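Local structure of tryptophan synthase alpha chain (Chlamydia trachomatis, 6V82) at residues V7-A20 against L35-P48. The protein probably cleaves indoleglycerol phosphate to indole and glyceraldehyde 3-phosphate, as the alpha subunit of tryptophan synthase in the last step of tryptophan biosynthesis. Residues are numbered along the deposited sequence; the frame is centred on the assembly and turned at random.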
ATOM      1  N   VAL A   7     -63.666   9.867   5.333  1.00 53.32           N
ATOM      2  CA  VAL A   7     -63.510   8.417   5.303  1.00 42.07           C
ATOM      3  C   VAL A   7     -63.274   7.855   6.699  1.00 44.91           C
ATOM      4  O   VAL A   7     -63.627   6.701   6.974  1.00 50.63           O
ATOM      5  CB  VAL A   7     -62.391   8.011   4.323  1.00 39.16           C
ATOM      6  CG1 VAL A   7     -61.017   8.283   4.901  1.00 33.63           C
ATOM      7  CG2 VAL A   7     -62.525   6.546   3.959  1.00 43.66           C
ATOM      8  N   PHE A   8     -62.701   8.645   7.608  1.00 45.85           N
ATOM      9  CA  PHE A   8     -62.457   8.161   8.961  1.00 45.71           C
ATOM     10  C   PHE A   8     -63.684   8.261   9.855  1.00 52.45           C
ATOM     11  O   PHE A   8     -63.611   7.874  11.025  1.00 57.95           O
ATOM     12  CB  PHE A   8     -61.278   8.909   9.589  1.00 43.82           C
ATOM     13  CG  PHE A   8     -59.939   8.304   9.257  1.00 43.74           C
ATOM     14  CD1 PHE A   8     -59.089   8.912   8.346  1.00 43.65           C
ATOM     15  CD2 PHE A   8     -59.539   7.117   9.848  1.00 41.93           C
ATOM     16  CE1 PHE A   8     -57.863   8.351   8.037  1.00 42.84           C
ATOM     17  CE2 PHE A   8     -58.320   6.548   9.543  1.00 38.26           C
ATOM     18  CZ  PHE A   8     -57.481   7.163   8.636  1.00 44.11           C
ATOM     19  N   LYS A   9     -64.808   8.766   9.341  1.00 56.59           N
ATOM     20  CA  LYS A   9     -66.075   8.607  10.053  1.00 63.47           C
ATOM     21  C   LYS A   9     -66.462   7.132  10.140  1.00 70.26           C
ATOM     22  O   LYS A   9     -67.023   6.690  11.149  1.00 57.77           O
ATOM     23  CB  LYS A   9     -67.172   9.428   9.371  1.00 61.03           C
ATOM     24  CG  LYS A   9     -66.946  10.945   9.432  1.00 65.37           C
ATOM     25  CD  LYS A   9     -67.985  11.725   8.620  1.00 70.16           C
ATOM     26  CE  LYS A   9     -68.153  13.157   9.140  1.00 76.47           C
ATOM     27  NZ  LYS A   9     -69.411  13.799   8.632  1.00 83.23           N
ATOM     28  N   GLN A  10     -66.183   6.361   9.087  1.00 69.83           N
ATOM     29  CA  GLN A  10     -66.127   4.918   9.237  1.00 75.92           C
ATOM     30  C   GLN A  10     -64.895   4.562  10.039  1.00 75.64           C
ATOM     31  O   GLN A  10     -63.893   5.279  10.035  1.00 79.80           O
ATOM     32  CB  GLN A  10     -66.048   4.203   7.893  1.00 79.57           C
ATOM     33  CG  GLN A  10     -66.775   4.871   6.764  1.00 83.53           C
ATOM     34  CD  GLN A  10     -66.227   4.436   5.428  1.00 81.59           C
ATOM     35  OE1 GLN A  10     -66.096   5.248   4.513  1.00 84.43           O
ATOM     36  NE2 GLN A  10     -65.890   3.150   5.307  1.00 76.44           N
ATOM     37  N   THR A  11     -64.958   3.435  10.718  1.00 74.27           N
ATOM     38  CA  THR A  11     -63.870   3.065  11.598  1.00 72.51           C
ATOM     39  C   THR A  11     -63.067   1.917  10.999  1.00 69.23           C
ATOM     40  O   THR A  11     -63.552   1.162  10.151  1.00 67.57           O
ATOM     41  CB  THR A  11     -64.413   2.705  12.981  1.00 74.66           C
ATOM     42  OG1 THR A  11     -65.482   1.765  12.842  1.00 78.49           O
ATOM     43  CG2 THR A  11     -64.944   3.958  13.667  1.00 73.12           C
ATOM     44  N   LYS A  12     -61.808   1.827  11.432  1.00 65.68           N
ATOM     45  CA  LYS A  12     -60.917   0.711  11.112  1.00 67.43           C
ATOM     46  C   LYS A  12     -60.757   0.551   9.595  1.00 62.44           C
ATOM     47  O   LYS A  12     -61.306  -0.352   8.959  1.00 64.36           O
ATOM     48  CB  LYS A  12     -61.424  -0.584  11.761  1.00 74.39           C
ATOM     49  CG  LYS A  12     -61.899  -0.414  13.207  1.00 82.34           C
ATOM     50  CD  LYS A  12     -62.202  -1.758  13.875  1.00 89.88           C
ATOM     51  CE  LYS A  12     -62.923  -2.727  12.932  1.00 90.79           C
ATOM     52  NZ  LYS A  12     -64.252  -2.232  12.456  1.00 90.12           N
ATOM     53  N   LEU A  13     -59.961   1.459   9.040  1.00 54.91           N
ATOM     54  CA  LEU A  13     -59.708   1.544   7.611  1.00 48.72           C
ATOM     55  C   LEU A  13     -58.445   0.775   7.229  1.00 48.18           C
ATOM     56  O   LEU A  13     -57.534   0.580   8.035  1.00 55.50           O
ATOM     57  CB  LEU A  13     -59.567   3.007   7.194  1.00 45.28           C
ATOM     58  CG  LEU A  13     -60.706   3.935   7.616  1.00 48.84           C
ATOM     59  CD1 LEU A  13     -60.487   5.309   7.013  1.00 43.23           C
ATOM     60  CD2 LEU A  13     -62.065   3.366   7.192  1.00 51.47           C
ATOM     61  N   CYS A  14     -58.391   0.338   5.979  1.00 40.35           N
ATOM     62  CA  CYS A  14     -57.209  -0.320   5.444  1.00 38.05           C
ATOM     63  C   CYS A  14     -56.550   0.597   4.428  1.00 37.45           C
ATOM     64  O   CYS A  14     -57.184   0.982   3.440  1.00 42.41           O
ATOM     65  CB  CYS A  14     -57.550  -1.654   4.788  1.00 41.34           C
ATOM     66  SG  CYS A  14     -56.173  -2.250   3.755  1.00 44.93           S
ATOM     67  N   ILE A  15     -55.283   0.931   4.660  1.00 36.64           N
ATOM     68  CA  ILE A  15     -54.475   1.695   3.710  1.00 33.02           C
ATOM     69  C   ILE A  15     -53.623   0.720   2.907  1.00 33.68           C
ATOM     70  O   ILE A  15     -52.966  -0.164   3.478  1.00 37.73           O
ATOM     71  CB  ILE A  15     -53.589   2.729   4.425  1.00 29.23           C
ATOM     72  CG1 ILE A  15     -54.424   3.622   5.349  1.00 30.42           C
ATOM     73  CG2 ILE A  15     -52.807   3.548   3.409  1.00 27.56           C
ATOM     74  CD1 ILE A  15     -53.589   4.508   6.269  1.00 27.92           C
ATOM     75  N   GLY A  16     -53.640   0.871   1.585  1.00 31.22           N
ATOM     76  CA  GLY A  16     -52.855   0.021   0.713  1.00 31.09           C
ATOM     77  C   GLY A  16     -51.819   0.805  -0.065  1.00 31.75           C
ATOM     78  O   GLY A  16     -52.142   1.827  -0.682  1.00 27.95           O
ATOM     79  N   TYR A  17     -50.569   0.343  -0.030  1.00 33.51           N
ATOM     80  CA  TYR A  17     -49.475   1.007  -0.725  1.00 30.34           C
ATOM     81  C   TYR A  17     -49.271   0.423  -2.115  1.00 27.71           C
ATOM     82  O   TYR A  17     -49.292  -0.798  -2.294  1.00 32.32           O
ATOM     83  CB  TYR A  17     -48.161   0.878   0.048  1.00 25.43           C
ATOM     84  CG  TYR A  17     -47.013   1.486  -0.719  1.00 29.90           C
ATOM     85  CD1 TYR A  17     -46.781   2.853  -0.682  1.00 31.69           C
ATOM     86  CD2 TYR A  17     -46.177   0.698  -1.509  1.00 29.00           C
ATOM     87  CE1 TYR A  17     -45.742   3.415  -1.397  1.00 34.33           C
ATOM     88  CE2 TYR A  17     -45.141   1.250  -2.222  1.00 26.59           C
ATOM     89  CZ  TYR A  17     -44.925   2.608  -2.169  1.00 33.66           C
ATOM     90  OH  TYR A  17     -43.890   3.171  -2.893  1.00 34.72           O
ATOM     91  N   LEU A  18     -49.041   1.306  -3.083  1.00 21.08           N
ATOM     92  CA  LEU A  18     -48.554   0.937  -4.407  1.00 30.11           C
ATOM     93  C   LEU A  18     -47.511   1.948  -4.860  1.00 32.55           C
ATOM     94  O   LEU A  18     -47.629   3.147  -4.587  1.00 33.97           O
ATOM     95  CB  LEU A  18     -49.661   0.904  -5.464  1.00 31.78           C
ATOM     96  CG  LEU A  18     -50.681  -0.214  -5.436  1.00 37.99           C
ATOM     97  CD1 LEU A  18     -51.706   0.028  -6.546  1.00 38.80           C
ATOM     98  CD2 LEU A  18     -49.990  -1.548  -5.603  1.00 41.52           C
ATOM     99  N   THR A  19     -46.512   1.468  -5.595  1.00 30.84           N
ATOM    100  CA  THR A  19     -45.534   2.352  -6.221  1.00 26.96           C
ATOM    101  C   THR A  19     -46.075   2.828  -7.567  1.00 27.80           C
ATOM    102  O   THR A  19     -46.239   2.030  -8.496  1.00 25.17           O
ATOM    103  CB  THR A  19     -44.199   1.648  -6.410  1.00 31.86           C
ATOM    104  OG1 THR A  19     -43.683   1.229  -5.137  1.00 33.21           O
ATOM    105  CG2 THR A  19     -43.217   2.594  -7.086  1.00 28.43           C
ATOM    106  N   ALA A  20     -46.341   4.129  -7.674  1.00 18.02           N
ATOM    107  CA  ALA A  20     -46.733   4.705  -8.952  1.00 29.80           C
ATOM    108  C   ALA A  20     -45.706   4.375 -10.029  1.00 29.94           C
ATOM    109  O   ALA A  20     -44.509   4.618  -9.857  1.00 36.18           O
ATOM    110  CB  ALA A  20     -46.885   6.224  -8.821  1.00 27.14           C
ATOM    111  N   LEU A  35     -57.205  -3.003  -5.955  1.00 29.85           N
ATOM    112  CA  LEU A  35     -57.167  -2.856  -4.500  1.00 39.64           C
ATOM    113  C   LEU A  35     -58.459  -2.243  -3.983  1.00 39.79           C
ATOM    114  O   LEU A  35     -58.960  -2.629  -2.919  1.00 41.47           O
ATOM    115  CB  LEU A  35     -55.966  -1.999  -4.074  1.00 37.05           C
ATOM    116  CG  LEU A  35     -54.579  -2.611  -4.261  1.00 30.36           C
ATOM    117  CD1 LEU A  35     -53.553  -1.765  -3.571  1.00 26.28           C
ATOM    118  CD2 LEU A  35     -54.577  -4.033  -3.734  1.00 36.42           C
ATOM    119  N   ILE A  36     -59.006  -1.282  -4.724  1.00 34.53           N
ATOM    120  CA  ILE A  36     -60.265  -0.665  -4.334  1.00 31.81           C
ATOM    121  C   ILE A  36     -61.378  -1.702  -4.343  1.00 32.43           C
ATOM    122  O   ILE A  36     -62.135  -1.829  -3.374  1.00 35.80           O
ATOM    123  CB  ILE A  36     -60.575   0.530  -5.252  1.00 32.67           C
ATOM    124  CG1 ILE A  36     -59.567   1.647  -4.984  1.00 25.25           C
ATOM    125  CG2 ILE A  36     -61.996   1.008  -5.044  1.00 28.85           C
ATOM    126  CD1 ILE A  36     -59.654   2.768  -5.973  1.00 24.54           C
ATOM    127  N   GLN A  37     -61.466  -2.494  -5.417  1.00 31.59           N
ATOM    128  CA  GLN A  37     -62.469  -3.555  -5.462  1.00 40.26           C
ATOM    129  C   GLN A  37     -62.235  -4.589  -4.377  1.00 43.16           C
ATOM    130  O   GLN A  37     -63.181  -5.258  -3.945  1.00 42.27           O
ATOM    131  CB  GLN A  37     -62.462  -4.238  -6.824  1.00 39.63           C
ATOM    132  CG  GLN A  37     -62.757  -3.302  -7.956  1.00 46.14           C
ATOM    133  CD  GLN A  37     -62.585  -3.964  -9.294  1.00 53.33           C
ATOM    134  OE1 GLN A  37     -61.537  -4.553  -9.578  1.00 52.87           O
ATOM    135  NE2 GLN A  37     -63.619  -3.885 -10.129  1.00 60.33           N
ATOM    136  N   GLY A  38     -60.987  -4.742  -3.934  1.00 40.79           N
ATOM    137  CA  GLY A  38     -60.659  -5.657  -2.864  1.00 40.19           C
ATOM    138  C   GLY A  38     -60.941  -5.149  -1.473  1.00 41.75           C
ATOM    139  O   GLY A  38     -60.719  -5.886  -0.507  1.00 44.25           O
ATOM    140  N   GLY A  39     -61.411  -3.905  -1.342  1.00 41.21           N
ATOM    141  CA  GLY A  39     -61.835  -3.352  -0.069  1.00 35.76           C
ATOM    142  C   GLY A  39     -60.919  -2.315   0.540  1.00 41.92           C
ATOM    143  O   GLY A  39     -61.228  -1.821   1.629  1.00 40.34           O
ATOM    144  N   VAL A  40     -59.804  -1.964  -0.115  1.00 38.04           N
ATOM    145  CA  VAL A  40     -58.884  -0.975   0.439  1.00 38.62           C
ATOM    146  C   VAL A  40     -59.580   0.379   0.507  1.00 38.47           C
ATOM    147  O   VAL A  40     -60.230   0.806  -0.453  1.00 38.95           O
ATOM    148  CB  VAL A  40     -57.597  -0.918  -0.405  1.00 35.70           C
ATOM    149  CG1 VAL A  40     -56.708   0.246   0.029  1.00 30.47           C
ATOM    150  CG2 VAL A  40     -56.820  -2.251  -0.300  1.00 33.43           C
ATOM    151  N   ASP A  41     -59.456   1.063   1.648  1.00 39.09           N
ATOM    152  CA  ASP A  41     -60.198   2.304   1.865  1.00 29.88           C
ATOM    153  C   ASP A  41     -59.411   3.547   1.488  1.00 35.03           C
ATOM    154  O   ASP A  41     -60.005   4.587   1.172  1.00 34.75           O
ATOM    155  CB  ASP A  41     -60.630   2.424   3.328  1.00 32.17           C
ATOM    156  CG  ASP A  41     -61.449   1.231   3.803  1.00 54.05           C
ATOM    157  OD1 ASP A  41     -60.946   0.469   4.659  1.00 47.81           O
ATOM    158  OD2 ASP A  41     -62.597   1.062   3.324  1.00 60.71           O
ATOM    159  N   ILE A  42     -58.091   3.471   1.526  1.00 29.28           N
ATOM    160  CA  ILE A  42     -57.229   4.603   1.243  1.00 24.63           C
ATOM    161  C   ILE A  42     -56.048   4.081   0.450  1.00 28.88           C
ATOM    162  O   ILE A  42     -55.384   3.135   0.882  1.00 36.42           O
ATOM    163  CB  ILE A  42     -56.743   5.281   2.538  1.00 31.12           C
ATOM    164  CG1 ILE A  42     -57.917   5.883   3.305  1.00 30.78           C
ATOM    165  CG2 ILE A  42     -55.675   6.316   2.219  1.00 33.57           C
ATOM    166  CD1 ILE A  42     -57.551   6.404   4.675  1.00 28.54           C
ATOM    167  N   LEU A  43     -55.785   4.678  -0.700  1.00 21.41           N
ATOM    168  CA  LEU A  43     -54.605   4.329  -1.477  1.00 27.70           C
ATOM    169  C   LEU A  43     -53.436   5.212  -1.065  1.00 26.81           C
ATOM    170  O   LEU A  43     -53.572   6.435  -0.992  1.00 19.88           O
ATOM    171  CB  LEU A  43     -54.866   4.476  -2.973  1.00 24.24           C
ATOM    172  CG  LEU A  43     -55.691   3.327  -3.517  1.00 33.89           C
ATOM    173  CD1 LEU A  43     -55.866   3.462  -5.009  1.00 38.11           C
ATOM    174  CD2 LEU A  43     -55.039   1.997  -3.145  1.00 30.92           C
ATOM    175  N   GLU A  44     -52.295   4.590  -0.777  1.00 33.98           N
ATOM    176  CA  GLU A  44     -51.054   5.318  -0.554  1.00 26.43           C
ATOM    177  C   GLU A  44     -50.195   5.083  -1.776  1.00 24.58           C
ATOM    178  O   GLU A  44     -49.684   3.977  -1.980  1.00 30.57           O
ATOM    179  CB  GLU A  44     -50.337   4.890   0.718  1.00 29.62           C
ATOM    180  CG  GLU A  44     -49.104   5.754   1.000  1.00 34.03           C
ATOM    181  CD  GLU A  44     -48.763   5.840   2.487  1.00 43.87           C
ATOM    182  OE1 GLU A  44     -47.680   5.342   2.887  1.00 53.29           O
ATOM    183  OE2 GLU A  44     -49.585   6.402   3.253  1.00 40.62           O
ATOM    184  N   LEU A  45     -50.049   6.124  -2.584  1.00 23.94           N
ATOM    185  CA  LEU A  45     -49.404   6.045  -3.882  1.00 24.08           C
ATOM    186  C   LEU A  45     -47.971   6.567  -3.759  1.00 28.90           C
ATOM    187  O   LEU A  45     -47.752   7.741  -3.426  1.00 27.60           O
ATOM    188  CB  LEU A  45     -50.222   6.832  -4.906  1.00 23.72           C
ATOM    189  CG  LEU A  45     -49.900   6.608  -6.372  1.00 35.85           C
ATOM    190  CD1 LEU A  45     -50.109   5.144  -6.761  1.00 37.85           C
ATOM    191  CD2 LEU A  45     -50.775   7.527  -7.208  1.00 41.30           C
ATOM    192  N   GLY A  46     -46.996   5.690  -3.996  1.00 28.61           N
ATOM    193  CA  GLY A  46     -45.608   6.074  -3.842  1.00 26.14           C
ATOM    194  C   GLY A  46     -45.048   6.779  -5.061  1.00 25.80           C
ATOM    195  O   GLY A  46     -45.100   6.238  -6.175  1.00 24.44           O
ATOM    196  N   PHE A  47     -44.563   8.003  -4.868  1.00 19.60           N
ATOM    197  CA  PHE A  47     -43.704   8.672  -5.839  1.00 22.60           C
ATOM    198  C   PHE A  47     -42.329   8.012  -5.739  1.00 28.60           C
ATOM    199  O   PHE A  47     -41.646   8.170  -4.712  1.00 27.53           O
ATOM    200  CB  PHE A  47     -43.645  10.184  -5.553  1.00 25.54           C
ATOM    201  CG  PHE A  47     -43.186  11.036  -6.726  1.00 28.58           C
ATOM    202  CD1 PHE A  47     -43.666  12.338  -6.878  1.00 28.73           C
ATOM    203  CD2 PHE A  47     -42.265  10.563  -7.652  1.00 29.16           C
ATOM    204  CE1 PHE A  47     -43.246  13.156  -7.942  1.00 29.82           C
ATOM    205  CE2 PHE A  47     -41.842  11.370  -8.725  1.00 32.39           C
ATOM    206  CZ  PHE A  47     -42.339  12.671  -8.866  1.00 31.26           C
ATOM    207  N   PRO A  48     -41.915   7.221  -6.723  1.00 26.01           N
ATOM    208  CA  PRO A  48     -40.649   6.498  -6.590  1.00 24.86           C
ATOM    209  C   PRO A  48     -39.473   7.458  -6.615  1.00 31.14           C
ATOM    210  O   PRO A  48     -39.429   8.398  -7.415  1.00 29.14           O
ATOM    211  CB  PRO A  48     -40.644   5.565  -7.804  1.00 26.60           C
ATOM    212  CG  PRO A  48     -41.544   6.238  -8.771  1.00 27.33           C
ATOM    213  CD  PRO A  48     -42.619   6.877  -7.967  1.00 21.44           C
TER
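The Y17 ring reaches along the backbone from E44 to G46, where strands 13-19 and 42-46 run parallel as neighbours in the TIM barrel, joined by helix 25-37 in a beta-alpha-beta unit. Start at Y17 CB, 4.0 Å from E44 O. With CG anti to the backbone N (chi1 176°), the ring is carried along the neighbouring strand, and Y17 CD1 comes to 3.4 Å from E44 O. Farther out, Y17 CE1 meets G46 CA at 3.6 Å. Y17 OH ends 3.5 Å from G46 CA, on the side of G46 that carries no side chain. T19 OG1 and H63 hold that hydroxyl by hydrogen bonds. Along the strands the ladder is regular, E44 N to G16 O and G46 N to L18 O being nearly straight. Just before strand 42-46, D41 pairs with C14 twice: D41 OD1 takes the C14 N-H on its anti lone pair (2.9 Å), and D41 N donates back to C14 O, which I42 N also reaches. E44, a predicted proton acceptor, shares its sheet face with Y17. Strand pairing sets its backbone and E44 CG packs beside Y17 CD1, while R205 (salt bridge to OE1) and Y173 (hydrogen bond to OE2) fix the carboxylate at its tip.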